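Long-range contacts in thioesterase domain-containing protein (PDB 1IXL), which has a hot-dog fold and may hydrolyse acyl-CoA thioesters, although its own function is uncharacterised: residues V4-H9 with M60-P66; E65-G71 with F119-E125. The contacts are given in a common frame with arbitrary orientation. Residues are numbered along the deposited sequence.

Interaction 1. Residues V4-H9 with M60-P66; sequences VEQRTH and MLAVNEP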
loop_
_atom_site.group_PDB
_atom_site.type_symbol
_atom_site.label_atom_id
_atom_site.label_comp_id
_atom_site.label_asym_id
_atom_site.label_seq_id
_atom_site.Cartn_x
_atom_site.Cartn_y
_atom_site.Cartn_z
ATOM N N VAL A 4 -7.527 13.092 7.521
ATOM C CA VAL A 4 -6.273 13.571 8.064
ATOM C C VAL A 4 -5.423 13.834 6.844
ATOM O O VAL A 4 -5.547 13.121 5.849
ATOM C CB VAL A 4 -5.610 12.502 8.951
ATOM C CG1 VAL A 4 -4.396 13.076 9.648
ATOM C CG2 VAL A 4 -6.609 11.997 9.966
ATOM N N GLU A 5 -4.589 14.866 6.892
ATOM C CA GLU A 5 -3.732 15.153 5.757
ATOM C C GLU A 5 -2.603 14.118 5.726
ATOM O O GLU A 5 -2.272 13.502 6.751
ATOM C CB GLU A 5 -3.154 16.574 5.866
ATOM C CG GLU A 5 -2.691 16.957 7.254
ATOM C CD GLU A 5 -2.343 18.444 7.376
ATOM O OE1 GLU A 5 -3.127 19.291 6.878
ATOM O OE2 GLU A 5 -1.297 18.764 7.979
ATOM N N GLN A 6 -2.029 13.921 4.548
ATOM C CA GLN A 6 -0.941 12.972 4.401
ATOM C C GLN A 6 0.314 13.544 5.054
ATOM O O GLN A 6 0.803 14.611 4.657
ATOM C CB GLN A 6 -0.667 12.713 2.926
ATOM C CG GLN A 6 0.253 11.545 2.733
ATOM C CD GLN A 6 0.314 11.088 1.306
ATOM O OE1 GLN A 6 -0.620 11.297 0.532
ATOM N NE2 GLN A 6 1.405 10.430 0.948
ATOM N N ARG A 7 0.867 12.825 6.024
ATOM C CA ARG A 7 2.054 13.327 6.719
ATOM C C ARG A 7 3.372 12.620 6.387
ATOM O O ARG A 7 4.407 12.938 6.963
ATOM C CB ARG A 7 1.823 13.256 8.227
ATOM C CG ARG A 7 0.630 14.061 8.724
ATOM C CD ARG A 7 0.451 13.798 10.202
ATOM N NE ARG A 7 1.596 14.270 10.980
ATOM C CZ ARG A 7 1.971 13.747 12.145
ATOM N NH1 ARG A 7 1.295 12.727 12.666
ATOM N NH2 ARG A 7 3.022 14.238 12.790
ATOM N N THR A 8 3.339 11.673 5.455
ATOM C CA THR A 8 4.542 10.931 5.089
ATOM C C THR A 8 4.435 10.414 3.667
ATOM O O THR A 8 3.334 10.342 3.125
ATOM C CB THR A 8 4.749 9.703 6.026
ATOM O OG1 THR A 8 6.000 9.068 5.715
ATOM C CG2 THR A 8 3.614 8.673 5.825
ATOM N N HIS A 9 5.580 10.059 3.074
ATOM C CA HIS A 9 5.616 9.505 1.729
ATOM C C HIS A 9 4.877 10.408 0.747
ATOM O O HIS A 9 4.216 9.917 -0.168
ATOM C CB HIS A 9 4.958 8.111 1.729
ATOM C CG HIS A 9 5.814 7.024 2.310
ATOM N ND1 HIS A 9 6.313 7.068 3.599
ATOM C CD2 HIS A 9 6.298 5.883 1.760
ATOM C CE1 HIS A 9 7.072 6.008 3.815
ATOM N NE2 HIS A 9 7.081 5.272 2.716
HETATM N N MSE A 60 1.854 2.376 4.780
HETATM C CA MSE A 60 2.546 3.543 5.300
HETATM C C MSE A 60 1.519 4.629 5.649
HETATM O O MSE A 60 1.702 5.373 6.617
HETATM C CB MSE A 60 3.543 4.104 4.272
HETATM C CG MSE A 60 4.681 3.155 3.843
HETATM SE SE MSE A 60 5.839 2.695 5.164
HETATM C CE MSE A 60 4.999 1.525 5.894
ATOM N N LEU A 61 0.444 4.738 4.868
ATOM C CA LEU A 61 -0.568 5.768 5.160
ATOM C C LEU A 61 -1.529 5.368 6.259
ATOM O O LEU A 61 -2.165 6.230 6.864
ATOM C CB LEU A 61 -1.343 6.185 3.896
ATOM C CG LEU A 61 -0.431 6.814 2.831
ATOM C CD1 LEU A 61 -1.246 7.375 1.662
ATOM C CD2 LEU A 61 0.391 7.912 3.457
ATOM N N ALA A 62 -1.652 4.073 6.529
ATOM C CA ALA A 62 -2.513 3.651 7.617
ATOM C C ALA A 62 -1.825 4.090 8.923
ATOM O O ALA A 62 -2.492 4.335 9.928
ATOM C CB ALA A 62 -2.727 2.144 7.591
ATOM N N VAL A 63 -0.495 4.198 8.912
ATOM C CA VAL A 63 0.222 4.650 10.118
ATOM C C VAL A 63 0.326 6.164 10.033
ATOM O O VAL A 63 0.102 6.867 11.012
ATOM C CB VAL A 63 1.620 4.023 10.213
ATOM C CG1 VAL A 63 2.366 4.576 11.446
ATOM C CG2 VAL A 63 1.481 2.489 10.303
ATOM N N ASN A 64 0.695 6.651 8.855
ATOM C CA ASN A 64 0.764 8.076 8.566
ATOM C C ASN A 64 1.552 8.912 9.565
ATOM O O ASN A 64 1.076 9.934 10.056
ATOM C CB ASN A 64 -0.663 8.628 8.434
ATOM C CG ASN A 64 -0.703 10.011 7.801
ATOM O OD1 ASN A 64 0.104 10.328 6.928
ATOM N ND2 ASN A 64 -1.658 10.842 8.234
ATOM N N GLU A 65 2.770 8.471 9.839
ATOM C CA GLU A 65 3.671 9.158 10.745
ATOM C C GLU A 65 4.839 9.506 9.831
ATOM O O GLU A 65 5.272 8.669 9.052
ATOM C CB GLU A 65 4.100 8.191 11.843
ATOM C CG GLU A 65 4.313 8.842 13.157
ATOM C CD GLU A 65 3.061 8.862 14.002
ATOM O OE1 GLU A 65 2.774 7.827 14.651
ATOM O OE2 GLU A 65 2.367 9.904 14.009
ATOM N N PRO A 66 5.368 10.740 9.905
ATOM C CA PRO A 66 6.487 11.156 9.045
ATOM C C PRO A 66 7.629 10.159 8.809
ATOM O O PRO A 66 8.008 9.884 7.657
ATOM C CB PRO A 66 6.984 12.430 9.721
ATOM C CG PRO A 66 5.694 13.027 10.279
ATOM C CD PRO A 66 4.987 11.816 10.845
#
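This is a loop-to-helix-end contact: the N-terminal residues 4-9, an irregular loop, close over the C-terminal end of the central helix of the hot-dog fold, 48-63, and the turn after it. Asn64, at the centre, leaves the helix with positive phi, and its amide bonds to the backbone of the loop in both senses. Asn64 ND2 donates to Glu5 O (3.1 Å), and Asn64 OD1 accepts from Arg7 N (2.8 Å). Thr8 OG1 donates to Pro66 O (2.9 Å) and accepts from His9 ND1 (2.9 Å). At the exposed edge Arg7 NH1 makes a long, weak salt bridge with Glu65 OE2 (3.3 Å), while Pro66 CD lies over one face of the guanidinium. The His9 ring receives a CH-pi contact from selenomethionine Met60, with CG 3.7 Å from its centroid. Gln6 NE2 donates to Thr8 O (2.9 Å) and is hydrogen-bonded to Tyr57 OH of helix 48-63. Around the contact, Gln6 and Leu61 pack on strand 19-24, whereas Thr8 and Met60 reach Val68 of strand 68-77.

Interaction 2. Residues E65-G71 with F119-E125; sequences EPTVVLG and FYCYVLE
Residues 68-71, part of the outermost strand within this chain, run antiparallel to 119-123 of the next strand in, in the hot-dog sheet. The N-to-C directions differ by 143° and the axes approach to 4.6 Å. A type I turn from Glu65 to Val68, closed by Val68 N to Glu65 O (3.0 Å), leads into the first strand. Val69 and Tyr122 are a hydrogen-bonded pair, CA-CA 5.4 Å: Val69 N donates to Tyr122 O (3.0 Å) and Tyr122 N to Val69 O (3.0 Å). Leu70 faces Cys121 as a non-hydrogen-bonded pair. Gly71 N then donates to Tyr120 O (2.9 Å). Gly71 leaves extended geometry (phi/psi -97/-41); an ideal CB there would clash with Tyr122 CE2, at 2.6 Å. Tyr122 O also receives a CA-H...O contact from Val68 CA (3.3 Å). Toward the turn, Thr67 OG1 (chi1 p) donates to Leu124 O (2.6 Å). Val68, Leu70, Cys121 and Val123 share the helix side of the sheet. Leu70 (chi1 t, chi2 p) sets CD2 3.7 Å from Phe119 CD2, at the ring edge. On the other face Val69 CG1 meets Leu124 CD1 (3.8 Å). Tyr120 OH bonds Glu74, and Phe119 and Cys121 pair with strand 100-109 through their backbones. The chemistry is thus mainly main-chain bonding with apolar packing on both faces, and the threonine hydroxyl adds a bond beside the turn.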
loop_
_atom_site.group_PDB
_atom_site.type_symbol
_atom_site.label_atom_id
_atom_site.label_comp_id
_atom_site.label_asym_id
_atom_site.label_seq_id
_atom_site.Cartn_x
_atom_site.Cartn_y
_atom_site.Cartn_z
ATOM N N GLU A 65 2.770 8.471 9.839
ATOM C CA GLU A 65 3.671 9.158 10.745
ATOM C C GLU A 65 4.839 9.506 9.831
ATOM O O GLU A 65 5.272 8.669 9.052
ATOM C CB GLU A 65 4.100 8.191 11.843
ATOM C CG GLU A 65 4.313 8.842 13.157
ATOM C CD GLU A 65 3.061 8.862 14.002
ATOM O OE1 GLU A 65 2.774 7.827 14.651
ATOM O OE2 GLU A 65 2.367 9.904 14.009
ATOM N N PRO A 66 5.368 10.740 9.905
ATOM C CA PRO A 66 6.487 11.156 9.045
ATOM C C PRO A 66 7.629 10.159 8.809
ATOM O O PRO A 66 8.008 9.884 7.657
ATOM C CB PRO A 66 6.984 12.430 9.721
ATOM C CG PRO A 66 5.694 13.027 10.279
ATOM C CD PRO A 66 4.987 11.816 10.845
ATOM N N THR A 67 8.165 9.623 9.901
ATOM C CA THR A 67 9.275 8.684 9.852
ATOM C C THR A 67 8.915 7.199 9.664
ATOM O O THR A 67 9.793 6.336 9.812
ATOM C CB THR A 67 10.102 8.787 11.147
ATOM O OG1 THR A 67 9.267 8.457 12.267
ATOM C CG2 THR A 67 10.643 10.201 11.322
ATOM N N VAL A 68 7.664 6.879 9.339
ATOM C CA VAL A 68 7.306 5.457 9.211
ATOM C C VAL A 68 8.082 4.761 8.078
ATOM O O VAL A 68 8.379 5.369 7.049
ATOM C CB VAL A 68 5.771 5.278 9.000
ATOM C CG1 VAL A 68 5.357 5.866 7.653
ATOM C CG2 VAL A 68 5.392 3.780 9.103
ATOM N N VAL A 69 8.454 3.502 8.293
ATOM C CA VAL A 69 9.172 2.735 7.276
ATOM C C VAL A 69 8.700 1.283 7.302
ATOM O O VAL A 69 8.162 0.812 8.298
ATOM C CB VAL A 69 10.720 2.787 7.488
ATOM C CG1 VAL A 69 11.120 2.053 8.758
ATOM C CG2 VAL A 69 11.412 2.172 6.303
ATOM N N LEU A 70 8.876 0.557 6.208
ATOM C CA LEU A 70 8.434 -0.840 6.227
ATOM C C LEU A 70 9.624 -1.732 6.594
ATOM O O LEU A 70 10.681 -1.678 5.950
ATOM C CB LEU A 70 7.858 -1.240 4.865
ATOM C CG LEU A 70 7.386 -2.693 4.764
ATOM C CD1 LEU A 70 6.297 -2.972 5.823
ATOM C CD2 LEU A 70 6.845 -2.950 3.312
ATOM N N GLY A 71 9.457 -2.546 7.628
ATOM C CA GLY A 71 10.556 -3.413 8.052
ATOM C C GLY A 71 10.466 -4.822 7.501
ATOM O O GLY A 71 11.469 -5.416 7.081
ATOM N N PHE A 119 1.941 -6.164 7.050
ATOM C CA PHE A 119 3.087 -5.273 6.917
ATOM C C PHE A 119 3.505 -4.792 8.314
ATOM O O PHE A 119 2.696 -4.220 9.053
ATOM C CB PHE A 119 2.719 -4.092 6.012
ATOM C CG PHE A 119 2.433 -4.497 4.584
ATOM C CD1 PHE A 119 1.305 -5.249 4.274
ATOM C CD2 PHE A 119 3.341 -4.202 3.572
ATOM C CE1 PHE A 119 1.089 -5.711 2.956
ATOM C CE2 PHE A 119 3.136 -4.651 2.269
ATOM C CZ PHE A 119 2.018 -5.403 1.961
ATOM N N TYR A 120 4.764 -5.049 8.664
ATOM C CA TYR A 120 5.325 -4.682 9.966
ATOM C C TYR A 120 6.068 -3.376 9.767
ATOM O O TYR A 120 7.151 -3.336 9.165
ATOM C CB TYR A 120 6.253 -5.800 10.473
ATOM C CG TYR A 120 5.561 -7.144 10.560
ATOM C CD1 TYR A 120 5.138 -7.800 9.407
ATOM C CD2 TYR A 120 5.293 -7.744 11.796
ATOM C CE1 TYR A 120 4.468 -9.012 9.474
ATOM C CE2 TYR A 120 4.620 -8.954 11.873
ATOM C CZ TYR A 120 4.210 -9.582 10.707
ATOM O OH TYR A 120 3.533 -10.772 10.748
ATOM N N CYS A 121 5.454 -2.314 10.286
ATOM C CA CYS A 121 5.933 -0.952 10.145
ATOM C C CYS A 121 6.540 -0.368 11.425
ATOM O O CYS A 121 6.108 -0.690 12.542
ATOM C CB CYS A 121 4.763 -0.065 9.687
ATOM S SG CYS A 121 3.692 -0.837 8.401
ATOM N N TYR A 122 7.535 0.501 11.240
ATOM C CA TYR A 122 8.224 1.125 12.367
ATOM C C TYR A 122 8.259 2.630 12.265
ATOM O O TYR A 122 8.662 3.173 11.244
ATOM C CB TYR A 122 9.673 0.637 12.428
ATOM C CG TYR A 122 9.792 -0.814 12.790
ATOM C CD1 TYR A 122 9.772 -1.222 14.128
ATOM C CD2 TYR A 122 9.887 -1.783 11.799
ATOM C CE1 TYR A 122 9.847 -2.573 14.472
ATOM C CE2 TYR A 122 9.957 -3.129 12.120
ATOM C CZ TYR A 122 9.935 -3.522 13.455
ATOM O OH TYR A 122 9.962 -4.855 13.762
ATOM N N VAL A 123 7.859 3.295 13.339
ATOM C CA VAL A 123 7.916 4.741 13.383
ATOM C C VAL A 123 9.250 5.026 14.076
ATOM O O VAL A 123 9.440 4.689 15.255
ATOM C CB VAL A 123 6.740 5.292 14.196
ATOM C CG1 VAL A 123 6.834 6.802 14.300
ATOM C CG2 VAL A 123 5.426 4.878 13.523
ATOM N N LEU A 124 10.169 5.626 13.335
ATOM C CA LEU A 124 11.514 5.911 13.832
ATOM C C LEU A 124 11.647 7.265 14.510
ATOM O O LEU A 124 10.857 8.173 14.258
ATOM C CB LEU A 124 12.509 5.832 12.667
ATOM C CG LEU A 124 12.324 4.621 11.735
ATOM C CD1 LEU A 124 13.248 4.719 10.522
ATOM C CD2 LEU A 124 12.604 3.343 12.495
ATOM N N GLU A 125 12.650 7.384 15.378
ATOM C CA GLU A 125 12.915 8.639 16.079
ATOM C C GLU A 125 13.252 9.685 15.023
ATOM O O GLU A 125 12.829 10.843 15.101
ATOM C CB GLU A 125 14.106 8.477 17.040
ATOM C CG GLU A 125 14.490 9.769 17.772
ATOM C CD GLU A 125 13.697 9.985 19.053
ATOM O OE1 GLU A 125 14.257 9.733 20.146
ATOM O OE2 GLU A 125 12.515 10.390 18.968
#

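Overall arrangement
The two contacts come in series along the chain, and their centres lie about 10 Å apart on the same side of the chain's centre. Interaction 1 ends at Glu65 and Pro66, and interaction 2 begins with the same two residues, where helix 48-63 turns into strand 68-77. One joins the N-terminal loop to the helix end; the other sets the strand after the helix beside strand 112-123, last along the chain and second from the edge of the sheet. They also touch directly: Met60 CE lies 3.7 Å from Cys121 SG, and Val63 CG1 lies 3.7 Å from Val123 CG2. Through these touches the helix end rests on the sheet, which wraps round the helix as in the hot-dog fold.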